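Local coordinates for penicillin-binding protein 1A (Mycobacterium tuberculosis, PDB 5CXW), which cross-links peptidoglycan peptides with this penicillin-sensitive transpeptidase domain, the C-terminal part of an enzyme whose N-terminal domain builds the glycan strands, at residues S154-M159 against P198-V203; V101-A106 against Q167-A172; V32-I37 against F232-V237; A63-D68 against R75-G80; N281-R286 against T351-L356. All coordinates share one frame; numbering follows the deposited sequence. Where two conformers were deposited one is given.

How the interactions relate
From the N terminus, residues 32-37 pair with strand 233-237 almost two hundred residues later, so interaction 3 closes a long loop that encloses interactions 4, 2 and 1. Interaction 4 closes first, as the hairpin 60-67/74-78. Interactions 2 and 1 then cross: 101-106 and 154-159 open in turn, 167-172 closes the first and 198-203 the second, and Val-203 packs on Ala-103 where they meet. Interaction 5 follows in series, joining 281-286 to helix 343-356. Interactions 3 and 4 touch through Thr-36 with Arg-75 and Phe-232 with Tyr-77; Thr-351 links interactions 4 and 5. Interactions 1 and 2 tie helices 100-109, 152-161 and 165-176 together, while 3, 4 and 5 touch in a row.

Interaction 1. Residues S154-M159 against P198-V203; sequences SYYRLM and PNNGIV
The methyl CE of Met-159 sits in an unusually polar setting, against both oxygens of Asn-200: it lies 3.3 Å from Asn-200 O and 3.6 Å from Asn-200 OD1. The thioether chain runs straight from the helix and bends only at chi3 (73°), the torsion that places CE. The same methyl also covers one face of the Tyr-156 ring in its own helix, offset toward the rim, so the two side chains present a joint surface to residues 198-203. Val-203 meets this surface with its two branches divided between partners. Its CG1, in the crowded position between backbone N and carbonyl carbon (chi1 67°), lies 3.7 Å from Met-159 CE and also meets Tyr-156 CD1, whereas CG2 turns to Tyr-155, reaching its CB at 4.0 Å. The Tyr-156 ring crosses the Asn-200 side chain at about a right angle, with ring and amide planes 68° apart; the phenol oxygen OH comes 3.3 Å from Asn-200 CB. A water in the plane of that ring is 2.8 Å from Tyr-156 OH and accepts a weak bond from Asn-200 ND2. The 3-10 segment 200-203 carries both Asn-200 and Val-203. Tyr-155 has its hydroxyl bonded to Ile-143 O, and the side chains of Tyr-155 and Ser-97, probably the acylated serine, are about 8 Å apart. The contact therefore belongs to the helical part of the penicillin-binding transpeptidase fold, next to an apparent SxxK motif, which Tyr-155 touches through Lys-100.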
# COMPACT_ATOMS: atom_id res chain seq x y z
N SER A 154 5.09 19.43 5.94
CA SER A 154 5.10 19.81 4.54
C SER A 154 3.90 19.23 3.80
O SER A 154 3.27 19.89 2.97
CB SER A 154 6.37 19.23 3.90
OG SER A 154 7.56 19.69 4.56
N TYR A 155 3.58 17.97 4.10
CA TYR A 155 2.46 17.27 3.43
C TYR A 155 1.11 17.87 3.89
O TYR A 155 0.16 17.87 3.12
CB TYR A 155 2.58 15.72 3.52
CG TYR A 155 3.30 15.31 2.25
CD1 TYR A 155 4.67 15.52 2.08
CD2 TYR A 155 2.59 14.86 1.18
CE1 TYR A 155 5.29 15.28 0.85
CE2 TYR A 155 3.16 14.62 -0.06
CZ TYR A 155 4.52 14.83 -0.24
OH TYR A 155 5.08 14.66 -1.47
N TYR A 156 1.00 18.29 5.15
CA TYR A 156 -0.20 19.04 5.60
C TYR A 156 -0.35 20.32 4.81
O TYR A 156 -1.44 20.61 4.28
CB TYR A 156 -0.12 19.35 7.09
CG TYR A 156 -1.26 18.83 7.90
CD1 TYR A 156 -1.25 17.55 8.35
CD2 TYR A 156 -2.34 19.63 8.24
CE1 TYR A 156 -2.28 17.02 9.10
CE2 TYR A 156 -3.36 19.15 9.04
CZ TYR A 156 -3.34 17.83 9.44
OH TYR A 156 -4.33 17.34 10.29
N ARG A 157 0.72 21.10 4.65
CA ARG A 157 0.65 22.31 3.87
C ARG A 157 0.34 22.00 2.39
O ARG A 157 -0.36 22.80 1.73
CB ARG A 157 1.95 23.15 3.95
CG ARG A 157 2.23 23.76 5.29
CD ARG A 157 3.35 24.78 5.18
NE ARG A 157 3.52 25.54 6.44
CZ ARG A 157 4.24 25.11 7.50
NH1 ARG A 157 4.98 24.03 7.45
NH2 ARG A 157 4.26 25.84 8.62
N LEU A 158 0.90 20.93 1.85
CA LEU A 158 0.61 20.60 0.48
C LEU A 158 -0.89 20.28 0.31
O LEU A 158 -1.54 20.78 -0.64
CB LEU A 158 1.42 19.43 0.02
CG LEU A 158 1.18 19.00 -1.41
CD1 LEU A 158 1.46 20.07 -2.46
CD2 LEU A 158 1.99 17.74 -1.69
N MET A 159 -1.42 19.48 1.22
CA MET A 159 -2.87 19.17 1.18
C MET A 159 -3.70 20.43 1.27
O MET A 159 -4.69 20.56 0.53
CB MET A 159 -3.23 18.21 2.31
CG MET A 159 -4.74 18.10 2.59
SD MET A 159 -5.03 17.05 3.98
CE MET A 159 -4.46 18.16 5.30
N PRO A 198 -13.39 13.77 4.09
CA PRO A 198 -12.43 13.46 5.16
C PRO A 198 -11.99 14.71 5.88
O PRO A 198 -12.13 15.85 5.34
CB PRO A 198 -11.21 12.93 4.39
CG PRO A 198 -11.37 13.49 3.05
CD PRO A 198 -12.78 13.74 2.76
N ASN A 199 -11.47 14.56 7.08
CA ASN A 199 -10.81 15.67 7.70
C ASN A 199 -9.33 15.64 7.35
O ASN A 199 -8.86 14.73 6.64
CB ASN A 199 -11.09 15.75 9.21
CG ASN A 199 -10.44 14.66 10.00
OD1 ASN A 199 -9.50 14.02 9.55
ND2 ASN A 199 -10.94 14.45 11.22
N ASN A 200 -8.61 16.63 7.83
CA ASN A 200 -7.22 16.81 7.45
C ASN A 200 -6.31 15.67 7.77
O ASN A 200 -5.28 15.49 7.12
CB ASN A 200 -6.68 18.04 8.10
CG ASN A 200 -7.30 19.31 7.58
OD1 ASN A 200 -7.59 19.44 6.41
ND2 ASN A 200 -7.48 20.30 8.48
N GLY A 201 -6.66 14.83 8.73
CA GLY A 201 -5.82 13.68 9.06
C GLY A 201 -5.61 12.63 7.96
O GLY A 201 -4.76 11.77 8.09
N ILE A 202 -6.42 12.73 6.91
CA ILE A 202 -6.32 11.81 5.79
C ILE A 202 -4.87 11.78 5.30
O ILE A 202 -4.41 10.71 4.91
CB ILE A 202 -7.30 12.15 4.68
CG1 ILE A 202 -7.23 11.04 3.59
CG2 ILE A 202 -7.03 13.55 4.04
CD1 ILE A 202 -8.33 11.06 2.58
N VAL A 203 -4.19 12.92 5.20
CA VAL A 203 -2.86 12.93 4.59
C VAL A 203 -1.82 12.20 5.43
O VAL A 203 -0.78 11.77 4.91
CB VAL A 203 -2.39 14.38 4.23
CG1 VAL A 203 -2.13 15.25 5.49
CG2 VAL A 203 -1.16 14.37 3.32
O HOH W 1 -6.05 19.19 11.38

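Interaction 2. Residues V101-A106 against Q167-A172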
# COMPACT_ATOMS: atom_id res chain seq x y z
N VAL A 101 1.41 9.55 -0.56
CA VAL A 101 1.56 9.43 -2.01
C VAL A 101 0.29 9.88 -2.69
O VAL A 101 0.34 10.39 -3.81
CB VAL A 101 2.00 8.02 -2.51
CG1 VAL A 101 3.26 7.60 -1.82
CG2 VAL A 101 0.87 7.00 -2.38
N PHE A 102 -0.86 9.73 -2.03
CA PHE A 102 -2.12 10.16 -2.68
C PHE A 102 -2.29 11.66 -2.66
O PHE A 102 -2.92 12.21 -3.58
CB PHE A 102 -3.33 9.41 -2.06
CG PHE A 102 -3.14 7.95 -2.14
CD1 PHE A 102 -2.94 7.33 -3.38
CD2 PHE A 102 -3.08 7.16 -1.02
CE1 PHE A 102 -2.69 5.97 -3.47
CE2 PHE A 102 -2.84 5.79 -1.12
CZ PHE A 102 -2.62 5.19 -2.35
N ALA A 103 -1.75 12.33 -1.64
CA ALA A 103 -1.67 13.78 -1.69
C ALA A 103 -0.77 14.24 -2.83
O ALA A 103 -1.02 15.24 -3.50
CB ALA A 103 -1.21 14.39 -0.39
N LEU A 104 0.30 13.52 -3.07
CA LEU A 104 1.18 13.87 -4.19
C LEU A 104 0.53 13.65 -5.54
O LEU A 104 0.62 14.50 -6.45
CB LEU A 104 2.48 13.10 -4.06
CG LEU A 104 3.56 13.44 -5.07
CD1 LEU A 104 3.93 14.90 -5.14
CD2 LEU A 104 4.80 12.62 -4.82
N VAL A 105 -0.20 12.53 -5.66
CA VAL A 105 -1.02 12.34 -6.84
C VAL A 105 -1.93 13.53 -7.07
O VAL A 105 -2.00 14.09 -8.18
CB VAL A 105 -1.88 11.05 -6.80
CG1 VAL A 105 -2.82 10.99 -7.97
CG2 VAL A 105 -1.00 9.79 -6.83
N ALA A 106 -2.67 13.89 -6.04
CA ALA A 106 -3.63 14.98 -6.15
C ALA A 106 -2.97 16.30 -6.59
O ALA A 106 -3.53 17.04 -7.41
CB ALA A 106 -4.33 15.22 -4.82
N GLN A 167 -10.47 16.45 0.70
CA GLN A 167 -11.29 15.74 -0.27
C GLN A 167 -10.51 15.40 -1.53
O GLN A 167 -10.71 14.34 -2.15
CB GLN A 167 -12.53 16.55 -0.67
CG GLN A 167 -13.53 15.80 -1.55
CD GLN A 167 -14.17 14.64 -0.83
OE1 GLN A 167 -14.92 14.81 0.16
NE2 GLN A 167 -13.85 13.43 -1.27
N ALA A 168 -9.59 16.26 -1.92
CA ALA A 168 -8.79 15.96 -3.15
C ALA A 168 -7.84 14.82 -2.90
O ALA A 168 -7.57 14.06 -3.84
CB ALA A 168 -7.99 17.15 -3.60
N VAL A 169 -7.37 14.67 -1.66
CA VAL A 169 -6.52 13.51 -1.31
C VAL A 169 -7.35 12.22 -1.36
O VAL A 169 -6.93 11.20 -1.97
CB VAL A 169 -5.87 13.66 0.10
CG1 VAL A 169 -5.02 12.46 0.43
CG2 VAL A 169 -5.09 14.95 0.21
N ALA A 170 -8.56 12.29 -0.82
CA ALA A 170 -9.47 11.14 -0.87
C ALA A 170 -9.83 10.77 -2.30
O ALA A 170 -9.88 9.58 -2.64
CB ALA A 170 -10.77 11.44 -0.13
N ASP A 171 -10.12 11.77 -3.12
CA ASP A 171 -10.44 11.53 -4.53
C ASP A 171 -9.30 10.79 -5.24
O ASP A 171 -9.53 9.83 -5.96
CB ASP A 171 -10.76 12.84 -5.26
CG ASP A 171 -12.07 13.47 -4.82
OD1 ASP A 171 -12.88 12.87 -4.03
OD2 ASP A 171 -12.33 14.63 -5.24
N ALA A 172 -8.09 11.30 -5.07
CA ALA A 172 -6.93 10.64 -5.67
C ALA A 172 -6.73 9.20 -5.21
O ALA A 172 -6.43 8.28 -6.02
CB ALA A 172 -5.67 11.46 -5.40
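Ala-172 points its CB into the backbone of helix 100-109 and stops 3.4 Å from Phe-102 O, an oxygen that already accepts the helical bond from Ala-106 N. The same methyl is flanked by Val-105 CG1 at 3.9 Å and by Ala-106 CB at 4.0 Å. Val-105 presents this branch because its CG1 is anti to the backbone N (chi1 173°). Val-169 uses both branches on one residue: its CG1 lies 3.9 Å from Ala-103 N, while CG2 is 4.0 Å from Ala-103 CB. Small side chains allow the short segments to approach to 7.9 Å between axes, at 99° between their directions, so the helices cross nearly perpendicularly. This crossing lies in the helical part of the penicillin-binding transpeptidase fold. Helix 100-109 starts with Lys-100 of an apparent SxxK motif whose serine, Ser-97, is the probable acyl-ester nucleophile; the side chains of Ala-103 and Ser-97 are about 10 Å apart. Of the Phe-102 side chain it is CB that meets helix 165-176, facing Val-169 O. Its CG is anti to the carbonyl carbon (chi1 -55°), and the ring beyond leads away from helix 165-176. There Val-101 CG2 stands over the centre of one ring face, Phe-99 makes an edge-to-face contact, and Ala-217 and Tyr-218 of helix 211-222 pack against it. At the other end of the crossing, Ala-106 CB rests 3.6 Å from Ala-168 O, and the CB atoms of these two alanines also meet.

Interaction 3. Residues V32-I37 against F232-V237; sequences VVTTTI and FVQKVV
Thr-36 packs on Phe-232 with every atom of its side chain. CB lies 3.8 Å from Phe-232 O. From there OG1 takes the position between backbone N and carbonyl carbon (chi1 52°), coming 3.3 Å from Phe-232 CA and hydrogen-bonding with Val-74 O outside the two segments. The methyl CG2, the other tip, lies 3.7 Å from Phe-232 C and turns toward Gln-234 OE1. The backbone adds a bond here, Thr-36 N to Phe-232 O at 2.8 Å. This end adjoins a classic beta bulge in an antiparallel pair, the edge strand 32-35 against the middle strand 233-237 of a three-stranded sheet far from the penicillin pocket. Gln-234 and Lys-235 both face Thr-34, whose carbonyl O accepts from Gln-234 N (2.9 Å) and from Lys-235 N (3.2 Å). Past the bulge the register is regular: Thr-34 and Lys-235 lie side by side, pointing the same way, and Val-33 pairs with Val-236 on the face toward helix 2-19. Val-32 and Val-237 exchange two backbone bonds, and the shorter, Val-32 N to Val-237 O, measures 2.7 Å.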
# COMPACT_ATOMS: atom_id res chain seq x y z
N VAL A 32 -13.07 -26.68 -10.96
CA VAL A 32 -11.63 -26.68 -10.98
C VAL A 32 -11.17 -25.25 -11.14
O VAL A 32 -11.37 -24.62 -12.17
CB VAL A 32 -11.09 -27.57 -12.11
CG1 VAL A 32 -9.57 -27.43 -12.22
CG2 VAL A 32 -11.58 -29.01 -11.89
N VAL A 33 -10.58 -24.71 -10.09
CA VAL A 33 -10.27 -23.27 -10.00
C VAL A 33 -8.76 -23.10 -10.05
O VAL A 33 -8.02 -23.85 -9.41
CB VAL A 33 -10.82 -22.67 -8.71
CG1 VAL A 33 -10.48 -21.17 -8.62
CG2 VAL A 33 -12.32 -22.95 -8.59
N THR A 34 -8.30 -22.22 -10.92
CA THR A 34 -6.91 -21.82 -10.96
C THR A 34 -6.85 -20.42 -10.34
O THR A 34 -7.57 -19.53 -10.74
CB THR A 34 -6.40 -21.74 -12.42
OG1 THR A 34 -6.61 -23.01 -13.09
CG2 THR A 34 -4.92 -21.45 -12.44
N THR A 35 -6.00 -20.25 -9.34
CA THR A 35 -5.88 -18.98 -8.69
C THR A 35 -4.75 -18.23 -9.32
O THR A 35 -3.94 -18.75 -10.08
CB THR A 35 -5.65 -19.05 -7.16
OG1 THR A 35 -4.28 -19.41 -6.95
CG2 THR A 35 -6.59 -19.99 -6.46
N THR A 36 -4.67 -16.96 -8.93
CA THR A 36 -3.62 -16.07 -9.41
C THR A 36 -2.31 -16.17 -8.64
O THR A 36 -1.30 -15.59 -9.04
CB THR A 36 -4.09 -14.62 -9.29
OG1 THR A 36 -4.55 -14.36 -7.96
CG2 THR A 36 -5.19 -14.29 -10.27
N ILE A 37 -2.36 -16.83 -7.48
CA ILE A 37 -1.22 -16.91 -6.61
C ILE A 37 0.00 -17.48 -7.37
O ILE A 37 -0.11 -18.44 -8.13
CB ILE A 37 -1.54 -17.75 -5.35
CG1 ILE A 37 -2.72 -17.13 -4.55
CG2 ILE A 37 -0.30 -17.84 -4.49
CD1 ILE A 37 -2.46 -15.75 -3.98
N PHE A 232 -8.32 -12.83 -7.41
CA PHE A 232 -7.67 -14.05 -6.98
C PHE A 232 -7.91 -15.24 -7.95
O PHE A 232 -7.20 -16.22 -7.88
CB PHE A 232 -8.21 -14.48 -5.60
CG PHE A 232 -7.86 -13.59 -4.46
CD1 PHE A 232 -8.61 -12.42 -4.23
CD2 PHE A 232 -6.78 -13.87 -3.61
CE1 PHE A 232 -8.27 -11.54 -3.18
CE2 PHE A 232 -6.47 -13.01 -2.56
CZ PHE A 232 -7.23 -11.86 -2.35
N VAL A 233 -8.91 -15.13 -8.80
CA VAL A 233 -9.32 -16.23 -9.68
C VAL A 233 -8.84 -15.92 -11.10
O VAL A 233 -9.19 -14.90 -11.70
CB VAL A 233 -10.82 -16.43 -9.67
CG1 VAL A 233 -11.18 -17.47 -10.74
CG2 VAL A 233 -11.34 -16.87 -8.28
N GLN A 234 -8.03 -16.85 -11.61
CA GLN A 234 -7.48 -16.82 -12.96
C GLN A 234 -8.35 -17.59 -13.95
O GLN A 234 -8.56 -17.15 -15.08
CB GLN A 234 -6.07 -17.41 -12.96
CG GLN A 234 -5.35 -17.47 -14.30
CD GLN A 234 -5.18 -16.07 -14.89
OE1 GLN A 234 -4.94 -15.07 -14.17
NE2 GLN A 234 -5.31 -15.98 -16.19
N LYS A 235 -8.86 -18.74 -13.54
CA LYS A 235 -9.61 -19.59 -14.50
C LYS A 235 -10.51 -20.51 -13.72
O LYS A 235 -10.22 -20.88 -12.56
CB LYS A 235 -8.63 -20.36 -15.38
CG LYS A 235 -9.30 -21.15 -16.50
CD LYS A 235 -8.24 -21.71 -17.45
CE LYS A 235 -8.82 -22.49 -18.61
NZ LYS A 235 -7.74 -23.25 -19.30
N VAL A 236 -11.67 -20.84 -14.31
CA VAL A 236 -12.59 -21.79 -13.67
C VAL A 236 -13.09 -22.73 -14.76
O VAL A 236 -13.52 -22.26 -15.81
CB VAL A 236 -13.81 -21.06 -13.08
CG1 VAL A 236 -14.73 -22.06 -12.37
CG2 VAL A 236 -13.37 -20.00 -12.06
N VAL A 237 -12.97 -24.04 -14.48
CA VAL A 237 -13.42 -25.07 -15.46
C VAL A 237 -14.30 -26.00 -14.66
O VAL A 237 -13.97 -26.36 -13.49
CB VAL A 237 -12.24 -25.85 -16.04
CG1 VAL A 237 -12.73 -26.85 -17.12
CG2 VAL A 237 -11.22 -24.91 -16.66

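Interaction 4. Residues A63-D68 against R75-G80; sequences AVVSID and RAYYGG
Asp-68 and Arg-75 run side by side, pointing the same way, with carboxylate and guanidinium planes turned 45° apart. Their salt bridge is single-pronged: Arg-75 NH2 donates to the anti lone pair of Asp-68 OD2 at 2.9 Å. A water accepts from Arg-75 NE and returns a weak bond to Asp-68 OD2. Each group has a further partner: Asp-68 OD1 takes His-70 N, and Arg-75 NH1 donates to Thr-36 O. Along the hairpin the non-hydrogen-bonded pair Val-65 and Tyr-77 also lies side by side, Val-65 CG2 meeting Tyr-77 CD1 obliquely at 3.8 Å. The Tyr-77 hydroxyl bonds with Asp-87 OD2. On the other face Ser-66 OG, hydrogen-bonded with Thr-317 OG1, lies 3.6 Å from Ala-76 CB, and Val-64 pairs with Tyr-78. A classic beta bulge puts Arg-75 beside Ala-76 opposite Ser-66, whose O accepts from Arg-75 N (2.8 Å) and Ala-76 N (3.3 Å) from the same face of its plane. Strand 74-78 is an edge of the five-stranded sheet, with 60-67 between it and 315-323; helix 39-53 packs over Val-64, Ala-76 and Tyr-78, and helix 211-222 over Ala-63 and Val-65.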
# COMPACT_ATOMS: atom_id res chain seq x y z
N ALA A 63 0.78 -8.56 7.75
CA ALA A 63 0.03 -8.87 6.55
C ALA A 63 0.82 -8.41 5.32
O ALA A 63 1.48 -7.35 5.38
CB ALA A 63 -1.32 -8.19 6.59
N VAL A 64 0.77 -9.22 4.25
CA VAL A 64 1.49 -8.95 3.01
C VAL A 64 0.58 -9.24 1.83
O VAL A 64 -0.05 -10.30 1.75
CB VAL A 64 2.71 -9.87 2.85
CG1 VAL A 64 3.52 -9.50 1.62
CG2 VAL A 64 3.61 -9.83 4.08
N VAL A 65 0.45 -8.30 0.91
CA VAL A 65 -0.26 -8.52 -0.35
C VAL A 65 0.58 -8.03 -1.51
O VAL A 65 1.10 -6.91 -1.46
CB VAL A 65 -1.61 -7.79 -0.36
CG1 VAL A 65 -2.35 -8.08 -1.68
CG2 VAL A 65 -2.45 -8.24 0.81
N SER A 66 0.78 -8.90 -2.52
CA SER A 66 1.50 -8.56 -3.70
C SER A 66 0.57 -8.69 -4.90
O SER A 66 -0.09 -9.77 -5.06
CB SER A 66 2.67 -9.52 -3.90
OG SER A 66 3.59 -9.47 -2.81
N ILE A 67 0.53 -7.64 -5.72
CA ILE A 67 -0.32 -7.58 -6.90
C ILE A 67 0.50 -7.30 -8.16
O ILE A 67 1.44 -6.48 -8.15
CB ILE A 67 -1.37 -6.48 -6.69
CG1 ILE A 67 -2.42 -7.01 -5.68
CG2 ILE A 67 -2.10 -6.12 -7.99
CD1 ILE A 67 -3.39 -6.00 -5.18
N ASP A 68 0.15 -8.00 -9.24
CA ASP A 68 0.69 -7.77 -10.57
C ASP A 68 0.08 -6.50 -11.19
O ASP A 68 -1.11 -6.47 -11.51
CB ASP A 68 0.39 -8.99 -11.43
CG ASP A 68 1.02 -8.93 -12.80
OD1 ASP A 68 1.52 -7.86 -13.22
OD2 ASP A 68 1.00 -10.02 -13.45
N ARG A 75 -0.71 -12.08 -6.48
CA ARG A 75 0.40 -13.01 -6.57
C ARG A 75 0.85 -13.60 -5.25
O ARG A 75 1.44 -14.69 -5.21
CB ARG A 75 1.61 -12.37 -7.24
CG ARG A 75 1.33 -11.86 -8.64
CD ARG A 75 0.83 -13.00 -9.51
NE ARG A 75 0.78 -12.59 -10.92
CZ ARG A 75 -0.04 -13.15 -11.85
NH1 ARG A 75 -0.86 -14.16 -11.56
NH2 ARG A 75 -0.02 -12.69 -13.11
N ALA A 76 0.69 -12.83 -4.16
CA ALA A 76 1.03 -13.31 -2.85
C ALA A 76 0.06 -12.66 -1.87
O ALA A 76 -0.31 -11.52 -2.02
CB ALA A 76 2.45 -12.91 -2.47
N TYR A 77 -0.31 -13.41 -0.86
CA TYR A 77 -1.34 -12.98 0.10
C TYR A 77 -1.14 -13.73 1.41
O TYR A 77 -1.36 -14.97 1.49
CB TYR A 77 -2.73 -13.29 -0.47
CG TYR A 77 -3.90 -12.73 0.31
CD1 TYR A 77 -4.37 -11.45 0.06
CD2 TYR A 77 -4.54 -13.48 1.31
CE1 TYR A 77 -5.44 -10.92 0.73
CE2 TYR A 77 -5.61 -12.96 1.99
CZ TYR A 77 -6.06 -11.67 1.69
OH TYR A 77 -7.11 -11.19 2.36
N TYR A 78 -0.68 -12.97 2.42
CA TYR A 78 -0.52 -13.45 3.73
C TYR A 78 -1.39 -12.58 4.63
O TYR A 78 -1.08 -11.39 4.83
CB TYR A 78 0.96 -13.36 4.15
CG TYR A 78 1.14 -13.87 5.59
CD1 TYR A 78 1.31 -15.22 5.89
CD2 TYR A 78 1.05 -12.99 6.66
CE1 TYR A 78 1.44 -15.66 7.21
CE2 TYR A 78 1.17 -13.41 7.95
CZ TYR A 78 1.36 -14.74 8.23
OH TYR A 78 1.47 -15.11 9.57
N GLY A 79 -2.44 -13.14 5.19
CA GLY A 79 -3.25 -12.41 6.19
C GLY A 79 -3.14 -12.92 7.61
O GLY A 79 -3.80 -12.40 8.50
N GLY A 80 -2.31 -13.94 7.82
CA GLY A 80 -2.25 -14.59 9.10
C GLY A 80 -1.95 -16.07 8.92
O GLY A 80 -2.03 -16.61 7.81
O HOH W 2 3.28 -11.61 -11.74

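Interaction 5. Residues N281-R286 against T351-L356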
# COMPACT_ATOMS: atom_id res chain seq x y z
N ASN A 281 17.04 -1.19 -0.29
CA ASN A 281 17.13 -1.37 -1.79
C ASN A 281 16.99 -2.87 -2.08
O ASN A 281 17.56 -3.70 -1.35
CB ASN A 281 18.54 -0.99 -2.32
CG ASN A 281 19.10 0.32 -1.77
OD1 ASN A 281 19.18 1.37 -2.56
ND2 ASN A 281 19.61 0.30 -0.46
N LEU A 282 16.29 -3.20 -3.17
CA LEU A 282 16.10 -4.58 -3.56
C LEU A 282 17.43 -5.15 -4.04
O LEU A 282 18.38 -4.41 -4.46
CB LEU A 282 15.04 -4.67 -4.67
CG LEU A 282 13.63 -4.21 -4.25
CD1 LEU A 282 12.62 -4.45 -5.34
CD2 LEU A 282 13.21 -4.91 -2.95
N ALA A 283 17.52 -6.47 -3.99
CA ALA A 283 18.74 -7.15 -4.37
C ALA A 283 19.14 -6.97 -5.85
O ALA A 283 18.31 -6.79 -6.72
CB ALA A 283 18.63 -8.62 -4.02
N GLY A 284 20.45 -7.05 -6.11
CA GLY A 284 20.97 -7.12 -7.47
C GLY A 284 20.79 -5.84 -8.26
O GLY A 284 20.69 -5.88 -9.49
N GLY A 285 20.76 -4.71 -7.55
CA GLY A 285 20.57 -3.40 -8.17
C GLY A 285 19.20 -3.13 -8.73
O GLY A 285 19.01 -2.25 -9.58
N ARG A 286 18.22 -3.90 -8.30
CA ARG A 286 16.90 -3.72 -8.86
C ARG A 286 16.27 -2.43 -8.34
O ARG A 286 16.12 -2.27 -7.13
CB ARG A 286 16.05 -4.94 -8.50
CG ARG A 286 14.72 -4.97 -9.20
CD ARG A 286 13.86 -6.12 -8.73
NE ARG A 286 14.46 -7.43 -8.97
CZ ARG A 286 14.32 -8.14 -10.10
NH1 ARG A 286 13.61 -7.70 -11.12
NH2 ARG A 286 14.84 -9.34 -10.16
N THR A 351 10.28 -10.26 0.52
CA THR A 351 9.18 -10.76 -0.32
C THR A 351 9.44 -10.38 -1.78
O THR A 351 9.29 -11.20 -2.71
CB THR A 351 7.86 -10.16 0.16
OG1 THR A 351 7.57 -10.61 1.52
CG2 THR A 351 6.70 -10.65 -0.77
N MET A 352 9.81 -9.11 -1.98
CA MET A 352 10.04 -8.61 -3.35
C MET A 352 11.22 -9.34 -4.02
O MET A 352 11.08 -9.84 -5.14
CB MET A 352 10.24 -7.10 -3.38
CG MET A 352 8.93 -6.34 -3.11
SD MET A 352 7.78 -6.38 -4.50
CE MET A 352 8.40 -5.05 -5.55
N ASP A 353 12.32 -9.43 -3.31
CA ASP A 353 13.55 -10.08 -3.81
C ASP A 353 13.22 -11.54 -4.19
O ASP A 353 13.57 -12.04 -5.27
CB ASP A 353 14.66 -10.05 -2.75
CG ASP A 353 15.34 -8.68 -2.62
OD1 ASP A 353 15.24 -7.85 -3.57
OD2 ASP A 353 16.07 -8.50 -1.62
N GLY A 354 12.54 -12.24 -3.28
CA GLY A 354 12.15 -13.61 -3.54
C GLY A 354 11.19 -13.80 -4.70
O GLY A 354 11.32 -14.76 -5.48
N ALA A 355 10.16 -12.95 -4.77
CA ALA A 355 9.14 -13.08 -5.78
C ALA A 355 9.68 -12.78 -7.14
O ALA A 355 9.23 -13.39 -8.12
CB ALA A 355 7.98 -12.13 -5.46
N LEU A 356 10.66 -11.88 -7.24
CA LEU A 356 11.20 -11.42 -8.52
C LEU A 356 12.53 -12.10 -8.91
O LEU A 356 13.05 -11.86 -10.02
CB LEU A 356 11.43 -9.92 -8.44
CG LEU A 356 10.14 -9.12 -8.22
CD1 LEU A 356 10.46 -7.65 -8.17
CD2 LEU A 356 9.19 -9.41 -9.37
O HOH W 3 15.67 -7.91 -6.36
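Asp-353 of helix 343-356, which packs on the central antiparallel sheet of the transpeptidase domain, takes the backbone N-H of Ala-283 in the loop 281-286. The polar contacts centre on Asp-353 OD1. Ala-283 N donates to it at 2.7 Å with a nearly straight N-H angle of 165°, meeting the oxygen on the syn side, 29° out of the carboxylate plane. Asp-353 OD2 has a second partner, the ammonium of Lys-349, in a salt bridge that probably steadies the negative charge. The apolar contact lies deeper, where Leu-282 CD2 reaches Met-352 CB at 3.7 Å; Thr-312 of strand 303-312 touches both residues. A third kind of packing sets an aliphatic group over a charged one: Leu-356 CB stands 3.7 Å above the guanidinium plane of Arg-286, over its centre, and Leu-356 CD1 meets Arg-286 CD. The Arg-286 chain is extended to CD and bends at chi3 (-60°), which places NE. Thr-359 O accepts from Arg-286 NH2 on the far end. Water completes the contact, donating to Ala-283 O at 2.9 Å and to Asp-353 OD1 at 2.8 Å, while it lies in plane at the guanidinium edge and accepts from Arg-286 NE at 2.9 Å.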